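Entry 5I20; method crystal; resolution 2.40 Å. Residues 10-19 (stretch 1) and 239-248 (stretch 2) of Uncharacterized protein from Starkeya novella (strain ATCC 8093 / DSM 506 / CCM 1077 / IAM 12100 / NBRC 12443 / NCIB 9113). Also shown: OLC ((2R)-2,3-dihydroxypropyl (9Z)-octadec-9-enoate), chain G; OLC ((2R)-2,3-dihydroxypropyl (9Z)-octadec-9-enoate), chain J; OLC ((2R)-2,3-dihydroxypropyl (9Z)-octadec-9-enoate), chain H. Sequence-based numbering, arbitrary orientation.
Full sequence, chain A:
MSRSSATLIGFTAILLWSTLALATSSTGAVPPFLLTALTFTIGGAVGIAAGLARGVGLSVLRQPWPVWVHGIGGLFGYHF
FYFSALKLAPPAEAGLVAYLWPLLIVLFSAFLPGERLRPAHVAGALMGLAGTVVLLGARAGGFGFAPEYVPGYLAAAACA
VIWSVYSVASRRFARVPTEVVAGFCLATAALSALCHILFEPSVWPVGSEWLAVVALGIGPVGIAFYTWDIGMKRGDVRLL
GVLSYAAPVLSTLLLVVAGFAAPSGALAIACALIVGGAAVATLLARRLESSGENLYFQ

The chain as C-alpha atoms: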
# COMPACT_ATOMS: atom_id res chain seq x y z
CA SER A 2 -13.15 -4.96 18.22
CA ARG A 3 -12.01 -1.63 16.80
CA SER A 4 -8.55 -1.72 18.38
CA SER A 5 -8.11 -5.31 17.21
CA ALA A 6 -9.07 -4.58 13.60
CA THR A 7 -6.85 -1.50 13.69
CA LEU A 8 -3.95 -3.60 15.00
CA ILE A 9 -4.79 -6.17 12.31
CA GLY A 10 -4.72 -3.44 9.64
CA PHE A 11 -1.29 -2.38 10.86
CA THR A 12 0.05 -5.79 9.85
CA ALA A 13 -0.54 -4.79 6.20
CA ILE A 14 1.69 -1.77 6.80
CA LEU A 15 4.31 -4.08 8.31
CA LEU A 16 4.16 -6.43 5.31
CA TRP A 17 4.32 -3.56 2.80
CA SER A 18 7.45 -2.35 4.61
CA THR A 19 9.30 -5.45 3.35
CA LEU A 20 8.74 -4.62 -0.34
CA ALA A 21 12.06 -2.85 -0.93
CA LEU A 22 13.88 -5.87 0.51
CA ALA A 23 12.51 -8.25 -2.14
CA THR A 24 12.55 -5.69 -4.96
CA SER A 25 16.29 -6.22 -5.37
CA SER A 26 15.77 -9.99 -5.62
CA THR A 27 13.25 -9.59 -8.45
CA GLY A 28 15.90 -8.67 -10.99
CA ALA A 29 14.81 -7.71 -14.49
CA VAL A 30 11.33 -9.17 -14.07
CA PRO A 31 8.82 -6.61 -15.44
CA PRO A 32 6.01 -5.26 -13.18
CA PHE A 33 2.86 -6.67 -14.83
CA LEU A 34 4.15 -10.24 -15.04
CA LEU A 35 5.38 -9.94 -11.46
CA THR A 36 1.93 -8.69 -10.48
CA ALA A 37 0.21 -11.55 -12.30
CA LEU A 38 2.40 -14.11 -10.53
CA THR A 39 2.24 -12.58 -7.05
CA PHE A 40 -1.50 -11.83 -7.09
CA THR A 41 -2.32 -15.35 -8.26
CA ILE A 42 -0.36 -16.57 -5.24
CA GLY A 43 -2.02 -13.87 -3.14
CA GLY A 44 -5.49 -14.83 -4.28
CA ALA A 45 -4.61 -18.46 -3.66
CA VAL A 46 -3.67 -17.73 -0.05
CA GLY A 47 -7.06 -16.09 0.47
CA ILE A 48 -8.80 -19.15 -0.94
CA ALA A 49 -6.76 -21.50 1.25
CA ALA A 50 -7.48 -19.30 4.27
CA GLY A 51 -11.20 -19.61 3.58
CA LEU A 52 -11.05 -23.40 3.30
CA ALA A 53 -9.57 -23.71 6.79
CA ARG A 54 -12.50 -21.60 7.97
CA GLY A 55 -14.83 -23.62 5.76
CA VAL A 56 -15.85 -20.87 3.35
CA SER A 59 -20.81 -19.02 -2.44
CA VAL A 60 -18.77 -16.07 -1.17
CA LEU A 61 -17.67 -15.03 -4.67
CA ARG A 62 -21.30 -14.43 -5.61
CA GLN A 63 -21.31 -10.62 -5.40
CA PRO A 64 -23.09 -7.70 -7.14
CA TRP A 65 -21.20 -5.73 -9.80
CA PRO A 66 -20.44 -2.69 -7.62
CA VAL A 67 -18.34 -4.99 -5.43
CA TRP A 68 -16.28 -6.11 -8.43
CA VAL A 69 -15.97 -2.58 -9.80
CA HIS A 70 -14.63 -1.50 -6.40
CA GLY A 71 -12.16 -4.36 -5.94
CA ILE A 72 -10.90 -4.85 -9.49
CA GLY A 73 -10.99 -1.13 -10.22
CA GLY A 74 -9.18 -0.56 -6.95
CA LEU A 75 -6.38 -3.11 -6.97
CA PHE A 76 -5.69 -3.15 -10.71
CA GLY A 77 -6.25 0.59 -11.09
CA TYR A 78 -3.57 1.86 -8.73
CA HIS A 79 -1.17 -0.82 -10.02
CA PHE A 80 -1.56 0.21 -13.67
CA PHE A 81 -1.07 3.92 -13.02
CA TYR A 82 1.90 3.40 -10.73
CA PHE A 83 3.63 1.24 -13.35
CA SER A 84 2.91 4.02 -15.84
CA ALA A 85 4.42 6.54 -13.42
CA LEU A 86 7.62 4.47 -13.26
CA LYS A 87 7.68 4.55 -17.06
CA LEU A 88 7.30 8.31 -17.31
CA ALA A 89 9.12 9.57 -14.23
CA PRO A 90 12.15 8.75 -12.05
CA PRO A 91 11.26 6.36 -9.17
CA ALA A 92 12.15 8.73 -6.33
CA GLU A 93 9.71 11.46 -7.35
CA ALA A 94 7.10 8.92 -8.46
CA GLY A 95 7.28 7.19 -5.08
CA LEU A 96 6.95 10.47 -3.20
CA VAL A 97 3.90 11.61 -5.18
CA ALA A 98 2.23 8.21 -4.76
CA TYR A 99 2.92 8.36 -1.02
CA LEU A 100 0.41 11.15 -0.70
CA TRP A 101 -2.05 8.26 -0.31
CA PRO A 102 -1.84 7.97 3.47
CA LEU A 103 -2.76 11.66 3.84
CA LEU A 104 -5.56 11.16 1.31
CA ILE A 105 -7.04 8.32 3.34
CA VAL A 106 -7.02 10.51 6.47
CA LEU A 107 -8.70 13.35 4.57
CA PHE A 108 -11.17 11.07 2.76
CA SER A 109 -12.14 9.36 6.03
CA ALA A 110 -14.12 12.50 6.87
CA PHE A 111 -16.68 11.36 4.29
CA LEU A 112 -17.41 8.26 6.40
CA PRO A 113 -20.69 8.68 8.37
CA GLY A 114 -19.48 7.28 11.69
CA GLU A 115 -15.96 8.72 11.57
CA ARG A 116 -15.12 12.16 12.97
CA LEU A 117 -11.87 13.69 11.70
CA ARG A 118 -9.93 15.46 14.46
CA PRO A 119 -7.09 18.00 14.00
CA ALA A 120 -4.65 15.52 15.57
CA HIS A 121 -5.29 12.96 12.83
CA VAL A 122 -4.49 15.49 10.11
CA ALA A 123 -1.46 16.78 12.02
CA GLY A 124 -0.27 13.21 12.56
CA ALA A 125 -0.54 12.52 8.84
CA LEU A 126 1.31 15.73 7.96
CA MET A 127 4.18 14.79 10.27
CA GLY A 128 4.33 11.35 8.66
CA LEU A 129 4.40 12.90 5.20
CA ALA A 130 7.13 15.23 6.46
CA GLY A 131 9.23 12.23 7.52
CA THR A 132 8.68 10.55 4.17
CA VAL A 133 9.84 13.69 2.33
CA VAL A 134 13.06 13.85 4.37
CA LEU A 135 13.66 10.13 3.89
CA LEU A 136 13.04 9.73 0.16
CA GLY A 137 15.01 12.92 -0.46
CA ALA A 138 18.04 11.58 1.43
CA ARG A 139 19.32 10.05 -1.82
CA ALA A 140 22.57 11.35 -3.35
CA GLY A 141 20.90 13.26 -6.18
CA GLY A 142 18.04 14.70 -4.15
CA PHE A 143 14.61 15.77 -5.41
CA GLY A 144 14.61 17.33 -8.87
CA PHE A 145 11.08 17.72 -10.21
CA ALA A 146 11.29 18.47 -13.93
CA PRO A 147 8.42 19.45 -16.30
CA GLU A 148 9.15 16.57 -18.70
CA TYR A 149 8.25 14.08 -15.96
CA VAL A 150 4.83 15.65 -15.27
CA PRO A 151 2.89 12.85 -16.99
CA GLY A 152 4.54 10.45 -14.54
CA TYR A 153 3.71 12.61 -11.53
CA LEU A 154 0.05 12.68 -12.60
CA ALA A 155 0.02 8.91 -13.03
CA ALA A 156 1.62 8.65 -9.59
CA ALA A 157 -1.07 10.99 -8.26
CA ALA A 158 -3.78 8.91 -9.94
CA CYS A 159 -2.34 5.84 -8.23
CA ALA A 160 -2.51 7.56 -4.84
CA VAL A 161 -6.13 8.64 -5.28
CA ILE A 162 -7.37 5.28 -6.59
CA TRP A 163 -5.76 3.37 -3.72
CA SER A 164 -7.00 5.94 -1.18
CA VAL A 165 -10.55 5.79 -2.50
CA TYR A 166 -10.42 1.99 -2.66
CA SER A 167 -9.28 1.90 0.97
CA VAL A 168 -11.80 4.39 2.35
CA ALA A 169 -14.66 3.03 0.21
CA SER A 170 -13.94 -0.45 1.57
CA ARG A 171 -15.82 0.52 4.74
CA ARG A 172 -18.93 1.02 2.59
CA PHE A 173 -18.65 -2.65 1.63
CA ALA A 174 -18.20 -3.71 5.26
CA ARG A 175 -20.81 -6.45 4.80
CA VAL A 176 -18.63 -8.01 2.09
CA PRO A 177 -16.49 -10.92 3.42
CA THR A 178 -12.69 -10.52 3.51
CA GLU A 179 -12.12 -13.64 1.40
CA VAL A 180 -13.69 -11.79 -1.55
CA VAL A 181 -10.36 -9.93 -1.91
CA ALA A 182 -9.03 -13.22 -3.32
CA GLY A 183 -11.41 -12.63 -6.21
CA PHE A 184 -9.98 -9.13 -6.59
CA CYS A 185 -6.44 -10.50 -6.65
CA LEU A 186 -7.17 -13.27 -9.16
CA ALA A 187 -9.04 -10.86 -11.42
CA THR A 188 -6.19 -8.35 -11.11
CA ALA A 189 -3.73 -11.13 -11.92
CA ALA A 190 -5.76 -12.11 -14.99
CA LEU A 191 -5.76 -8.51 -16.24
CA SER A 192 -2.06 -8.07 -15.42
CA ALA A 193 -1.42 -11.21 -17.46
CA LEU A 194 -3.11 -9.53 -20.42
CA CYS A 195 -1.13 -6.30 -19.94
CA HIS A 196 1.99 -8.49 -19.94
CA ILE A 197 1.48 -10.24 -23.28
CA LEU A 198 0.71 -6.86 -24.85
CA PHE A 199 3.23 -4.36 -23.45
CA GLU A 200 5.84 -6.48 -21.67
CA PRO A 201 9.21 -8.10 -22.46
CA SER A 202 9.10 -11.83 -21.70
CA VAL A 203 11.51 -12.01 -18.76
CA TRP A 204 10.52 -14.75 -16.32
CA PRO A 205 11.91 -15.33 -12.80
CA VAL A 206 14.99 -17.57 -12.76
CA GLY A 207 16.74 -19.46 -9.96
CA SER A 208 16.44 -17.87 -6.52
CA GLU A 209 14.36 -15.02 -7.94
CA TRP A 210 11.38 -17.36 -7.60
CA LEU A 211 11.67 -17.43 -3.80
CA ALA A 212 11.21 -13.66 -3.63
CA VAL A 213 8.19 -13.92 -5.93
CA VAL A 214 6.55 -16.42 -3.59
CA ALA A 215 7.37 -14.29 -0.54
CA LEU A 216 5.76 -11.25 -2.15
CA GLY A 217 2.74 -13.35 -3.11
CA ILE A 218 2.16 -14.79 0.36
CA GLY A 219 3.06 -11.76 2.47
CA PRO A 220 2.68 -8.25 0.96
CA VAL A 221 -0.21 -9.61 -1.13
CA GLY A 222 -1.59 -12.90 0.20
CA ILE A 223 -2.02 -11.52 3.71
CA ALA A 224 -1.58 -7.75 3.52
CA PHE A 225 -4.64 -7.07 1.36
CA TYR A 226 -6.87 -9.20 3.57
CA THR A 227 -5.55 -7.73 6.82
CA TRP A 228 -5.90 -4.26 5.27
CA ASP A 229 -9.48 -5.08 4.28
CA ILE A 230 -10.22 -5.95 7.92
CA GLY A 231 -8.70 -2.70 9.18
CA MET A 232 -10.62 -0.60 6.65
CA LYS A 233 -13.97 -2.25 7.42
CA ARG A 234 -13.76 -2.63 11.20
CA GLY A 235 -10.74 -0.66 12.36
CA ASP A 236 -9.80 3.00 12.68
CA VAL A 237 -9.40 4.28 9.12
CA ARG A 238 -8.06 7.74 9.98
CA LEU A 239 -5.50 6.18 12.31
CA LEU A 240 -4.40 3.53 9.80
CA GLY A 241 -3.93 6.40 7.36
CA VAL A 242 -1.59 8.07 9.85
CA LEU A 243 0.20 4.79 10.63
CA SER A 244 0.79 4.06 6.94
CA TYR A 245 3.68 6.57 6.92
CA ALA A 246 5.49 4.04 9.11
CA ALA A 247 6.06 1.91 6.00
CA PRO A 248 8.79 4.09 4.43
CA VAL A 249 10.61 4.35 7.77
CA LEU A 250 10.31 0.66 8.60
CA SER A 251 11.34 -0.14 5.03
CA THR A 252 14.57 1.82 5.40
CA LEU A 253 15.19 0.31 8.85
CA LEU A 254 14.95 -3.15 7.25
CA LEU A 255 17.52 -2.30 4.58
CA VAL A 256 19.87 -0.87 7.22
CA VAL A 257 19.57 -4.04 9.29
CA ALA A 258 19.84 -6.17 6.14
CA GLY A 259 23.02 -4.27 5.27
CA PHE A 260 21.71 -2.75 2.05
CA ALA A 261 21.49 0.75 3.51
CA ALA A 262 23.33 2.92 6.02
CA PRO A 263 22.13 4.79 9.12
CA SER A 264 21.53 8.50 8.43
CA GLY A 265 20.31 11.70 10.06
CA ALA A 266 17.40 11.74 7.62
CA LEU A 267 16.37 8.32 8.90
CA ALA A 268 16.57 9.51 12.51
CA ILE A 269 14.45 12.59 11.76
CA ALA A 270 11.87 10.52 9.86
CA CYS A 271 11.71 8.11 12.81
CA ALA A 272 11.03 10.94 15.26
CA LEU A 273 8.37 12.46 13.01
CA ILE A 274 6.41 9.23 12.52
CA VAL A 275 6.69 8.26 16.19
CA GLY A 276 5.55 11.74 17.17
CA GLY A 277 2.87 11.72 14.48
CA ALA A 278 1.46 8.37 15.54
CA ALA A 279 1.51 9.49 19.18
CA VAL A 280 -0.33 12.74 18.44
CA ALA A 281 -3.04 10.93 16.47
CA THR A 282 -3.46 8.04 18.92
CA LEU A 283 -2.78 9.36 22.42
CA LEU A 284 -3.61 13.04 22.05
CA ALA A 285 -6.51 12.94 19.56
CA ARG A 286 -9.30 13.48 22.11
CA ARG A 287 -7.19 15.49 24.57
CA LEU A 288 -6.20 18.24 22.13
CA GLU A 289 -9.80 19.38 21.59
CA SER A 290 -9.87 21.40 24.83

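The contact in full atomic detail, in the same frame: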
# COMPACT_ATOMS: atom_id res chain seq x y z
N GLY A 10 -5.03 -4.26 10.80
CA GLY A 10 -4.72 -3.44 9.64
C GLY A 10 -3.27 -3.02 9.59
O GLY A 10 -2.67 -2.89 8.52
N PHE A 11 -2.68 -2.82 10.77
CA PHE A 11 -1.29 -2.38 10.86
C PHE A 11 -0.32 -3.47 10.39
O PHE A 11 0.84 -3.18 10.08
CB PHE A 11 -0.95 -1.95 12.28
CG PHE A 11 0.43 -1.37 12.42
CD1 PHE A 11 0.74 -0.15 11.83
CD2 PHE A 11 1.42 -2.04 13.11
CE1 PHE A 11 2.00 0.39 11.94
CE2 PHE A 11 2.69 -1.50 13.23
CZ PHE A 11 2.98 -0.29 12.64
N THR A 12 -0.79 -4.71 10.33
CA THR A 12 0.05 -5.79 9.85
C THR A 12 0.27 -5.67 8.33
O THR A 12 1.30 -6.09 7.82
CB THR A 12 -0.53 -7.18 10.19
OG1 THR A 12 -1.82 -7.34 9.59
CG2 THR A 12 -0.65 -7.35 11.70
N ALA A 13 -0.70 -5.08 7.63
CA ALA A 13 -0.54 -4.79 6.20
C ALA A 13 0.60 -3.80 5.99
O ALA A 13 1.40 -3.94 5.07
CB ALA A 13 -1.83 -4.26 5.61
N ILE A 14 0.64 -2.78 6.84
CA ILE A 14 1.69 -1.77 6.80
C ILE A 14 3.05 -2.39 7.09
O ILE A 14 4.06 -2.01 6.48
CB ILE A 14 1.40 -0.64 7.81
CG1 ILE A 14 0.04 -0.00 7.50
CG2 ILE A 14 2.51 0.39 7.80
CD1 ILE A 14 -0.48 0.90 8.60
N LEU A 15 3.08 -3.35 8.01
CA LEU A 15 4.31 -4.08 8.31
C LEU A 15 4.77 -4.91 7.10
O LEU A 15 5.95 -4.92 6.77
CB LEU A 15 4.12 -4.99 9.52
CG LEU A 15 3.90 -4.30 10.86
CD1 LEU A 15 3.67 -5.32 11.96
CD2 LEU A 15 5.09 -3.41 11.20
N LEU A 16 3.83 -5.58 6.45
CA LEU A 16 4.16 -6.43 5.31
C LEU A 16 4.58 -5.60 4.09
O LEU A 16 5.46 -6.01 3.34
CB LEU A 16 2.97 -7.34 4.96
CG LEU A 16 2.72 -8.50 5.92
CD1 LEU A 16 1.37 -9.16 5.65
CD2 LEU A 16 3.84 -9.53 5.84
N TRP A 17 3.96 -4.44 3.91
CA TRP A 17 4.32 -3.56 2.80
C TRP A 17 5.68 -2.90 3.02
O TRP A 17 6.31 -2.42 2.08
CB TRP A 17 3.24 -2.50 2.58
CG TRP A 17 1.95 -3.08 2.09
CD1 TRP A 17 1.79 -4.21 1.34
CD2 TRP A 17 0.63 -2.58 2.33
NE1 TRP A 17 0.46 -4.44 1.09
CE2 TRP A 17 -0.28 -3.45 1.69
CE3 TRP A 17 0.13 -1.47 3.03
CZ2 TRP A 17 -1.66 -3.25 1.73
CZ3 TRP A 17 -1.24 -1.27 3.06
CH2 TRP A 17 -2.12 -2.16 2.41
N SER A 18 6.13 -2.89 4.27
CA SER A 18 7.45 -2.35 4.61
C SER A 18 8.58 -3.23 4.08
O SER A 18 9.71 -2.77 3.92
CB SER A 18 7.59 -2.18 6.12
OG SER A 18 6.58 -1.34 6.65
N THR A 19 8.27 -4.50 3.80
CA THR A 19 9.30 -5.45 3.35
C THR A 19 9.49 -5.46 1.83
O THR A 19 10.32 -6.20 1.32
CB THR A 19 8.97 -6.90 3.80
OG1 THR A 19 7.85 -7.40 3.05
CG2 THR A 19 8.66 -6.96 5.29
N LEU A 239 -6.72 6.54 11.62
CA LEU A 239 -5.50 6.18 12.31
C LEU A 239 -4.59 5.33 11.43
O LEU A 239 -3.37 5.53 11.41
CB LEU A 239 -5.82 5.44 13.61
CG LEU A 239 -4.63 5.15 14.53
CD1 LEU A 239 -3.82 6.41 14.77
CD2 LEU A 239 -5.10 4.56 15.84
N LEU A 240 -5.17 4.38 10.71
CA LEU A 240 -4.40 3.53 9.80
C LEU A 240 -3.81 4.35 8.66
O LEU A 240 -2.76 4.01 8.12
CB LEU A 240 -5.27 2.39 9.25
CG LEU A 240 -5.58 1.26 10.24
CD1 LEU A 240 -6.68 0.35 9.72
CD2 LEU A 240 -4.32 0.45 10.55
N GLY A 241 -4.48 5.44 8.30
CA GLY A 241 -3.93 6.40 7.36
C GLY A 241 -2.67 7.03 7.92
O GLY A 241 -1.64 7.08 7.24
N VAL A 242 -2.74 7.49 9.16
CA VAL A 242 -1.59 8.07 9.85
C VAL A 242 -0.46 7.05 9.97
O VAL A 242 0.69 7.36 9.66
CB VAL A 242 -1.98 8.57 11.27
CG1 VAL A 242 -0.75 9.09 12.01
CG2 VAL A 242 -3.04 9.65 11.18
N LEU A 243 -0.79 5.84 10.40
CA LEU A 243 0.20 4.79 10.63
C LEU A 243 0.86 4.29 9.36
O LEU A 243 1.93 3.69 9.41
CB LEU A 243 -0.44 3.62 11.37
CG LEU A 243 -0.93 3.92 12.79
CD1 LEU A 243 -1.66 2.73 13.37
CD2 LEU A 243 0.24 4.33 13.68
N SER A 244 0.23 4.53 8.21
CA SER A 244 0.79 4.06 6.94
C SER A 244 2.13 4.73 6.61
O SER A 244 2.96 4.14 5.92
CB SER A 244 -0.21 4.28 5.81
OG SER A 244 -1.30 3.37 5.92
N TYR A 245 2.37 5.94 7.12
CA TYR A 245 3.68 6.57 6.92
C TYR A 245 4.79 5.89 7.73
O TYR A 245 5.93 6.33 7.70
CB TYR A 245 3.63 8.06 7.28
CG TYR A 245 2.98 8.90 6.20
CD1 TYR A 245 3.46 8.87 4.90
CD2 TYR A 245 1.89 9.71 6.49
CE1 TYR A 245 2.86 9.63 3.91
CE2 TYR A 245 1.29 10.46 5.51
CZ TYR A 245 1.78 10.42 4.22
OH TYR A 245 1.18 11.18 3.23
N ALA A 246 4.46 4.82 8.45
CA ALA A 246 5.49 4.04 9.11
C ALA A 246 6.20 3.15 8.10
O ALA A 246 7.35 2.77 8.30
CB ALA A 246 4.91 3.21 10.24
N ALA A 247 5.52 2.83 7.00
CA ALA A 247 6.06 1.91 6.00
C ALA A 247 7.38 2.38 5.38
O ALA A 247 8.31 1.59 5.28
CB ALA A 247 5.02 1.64 4.91
N PRO A 248 7.48 3.66 4.96
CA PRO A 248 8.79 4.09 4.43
C PRO A 248 9.91 4.03 5.46
O PRO A 248 11.03 3.67 5.12
CB PRO A 248 8.53 5.54 4.00
CG PRO A 248 7.07 5.60 3.73
CD PRO A 248 6.46 4.71 4.77
C10 OLC G . -0.07 0.54 -0.94
C9 OLC G . 0.03 -0.92 -0.67
C11 OLC G . -0.17 1.01 -2.35
C8 OLC G . 0.05 -1.89 -1.81
C16 OLC G . 4.40 2.94 -3.32
C12 OLC G . 0.43 2.37 -2.47
C7 OLC G . 1.44 -2.35 -2.08
C15 OLC G . 3.31 2.80 -4.34
C13 OLC G . 0.93 2.57 -3.86
C6 OLC G . 1.43 -3.35 -3.19
C14 OLC G . 2.08 3.50 -3.86
C5 OLC G . 2.30 -2.87 -4.30
C4 OLC G . 2.62 -4.00 -5.22
C3 OLC G . 3.64 -3.57 -6.22
C2 OLC G . 4.11 -4.75 -7.00
C10 OLC J . 3.46 -9.09 10.00
C9 OLC J . 2.08 -9.62 10.21
C11 OLC J . 4.50 -9.98 9.41
C8 OLC J . 1.73 -10.98 9.72
C7 OLC J . 0.79 -11.63 10.68
C6 OLC J . -0.54 -10.96 10.63
C5 OLC J . -1.61 -11.99 10.52
C4 OLC J . -2.63 -11.78 11.58
C3 OLC J . -3.93 -12.35 11.11
C2 OLC J . -4.80 -12.65 12.28
C1 OLC J . -6.22 -12.74 11.84
O19 OLC J . -7.24 -12.58 12.75
O20 OLC J . -6.48 -12.89 10.65
C8 OLC H . 0.83 0.98 16.50
C7 OLC H . 0.02 -0.25 16.27
C6 OLC H . -1.40 0.13 15.98
C5 OLC H . -2.05 0.60 17.23
C4 OLC H . -3.53 0.50 17.09
C3 OLC H . -4.18 1.17 18.25
C2 OLC H . -5.62 0.80 18.29
C1 OLC H . -6.44 2.05 18.37
O19 OLC H . -7.54 2.09 17.85
O20 OLC H . -5.97 3.11 19.11

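Ile14 forms the centre of this contact. Its CA-to-CB bond points toward the second stretch, and its branched side chain reaches several residues at once. CD1 of Ile14 lies 3.9 Å from CB of Leu243 and 4.3 Å from CD2 of Leu240, while CG2 of Ile14 sits 4.0 Å from CB of Ala247 and 4.4 Å from CB of Ala246. A beta-branched residue suits this place because its two arms spread along the neighbouring backbone. They pack against main chain as well as side chains: CG2 of Ile14 is 3.7 Å from O of Leu243, and CD1 of Ile14 is 3.7 Å from N of Ser244. The small side chains of Ala246 and Ala247 leave room for such an approach.

One turn earlier, Phe11 extends the apolar surface. Its CA-to-CB bond points sideways, but with chi1 in the t well the ring comes nearer, bringing CD1 of Phe11 to 4.0 Å from CB of Leu243. The methyl of Ala246 lies at the ring edge, its CB 4.4 Å from CE1 of Phe11. A lipid tail (OLC, chain H) covers one face of the ring, with its C7 3.9 Å from CD2 of Phe11; the same lipid touches Leu243, where C6 of the lipid lies 3.7 Å from CD1 of Leu243. An aromatic ring can thus serve both protein and lipid.

Beyond Phe11, the CA-to-CB bond of Leu240 points sideways, but the end of its side chain comes nearer the first stretch and packs against the backbone at Gly10, CD2 of Leu240 lying 3.8 Å from C of Gly10. Glycine fits here because it has no side chain: an ideal CB at Gly10 would stand only 2.8 Å from CD1 of Leu240, a clash.

The two helical segments run nearly parallel, 19° apart, with axes 10.1 Å apart at closest approach, yet the backbones draw together beyond Ile14. The CA atoms of Phe11 and Leu240 are 6.8 Å apart, those of Ser18 and Ala247 only 4.7 Å. The type I turn from Leu243 to Ala246 lies between these two levels.

At this close end the two residues that meet, Ser18 and Ala247, are small, and the edge becomes polar. OG of Ser18 approaches CA of Ala247 at 3.4 Å, but donates its hydrogen bond within its own stretch, to O of Ile14 at 2.6 Å. Ser244 does likewise, its OG donating to O of Leu240 at 2.7 Å while standing 3.7 Å from CD1 of Ile14. Both serines can therefore be buried with their hydroxyls satisfied. No hydrogen bond crosses between the stretches; packing joins them, burying 399 Å² in all.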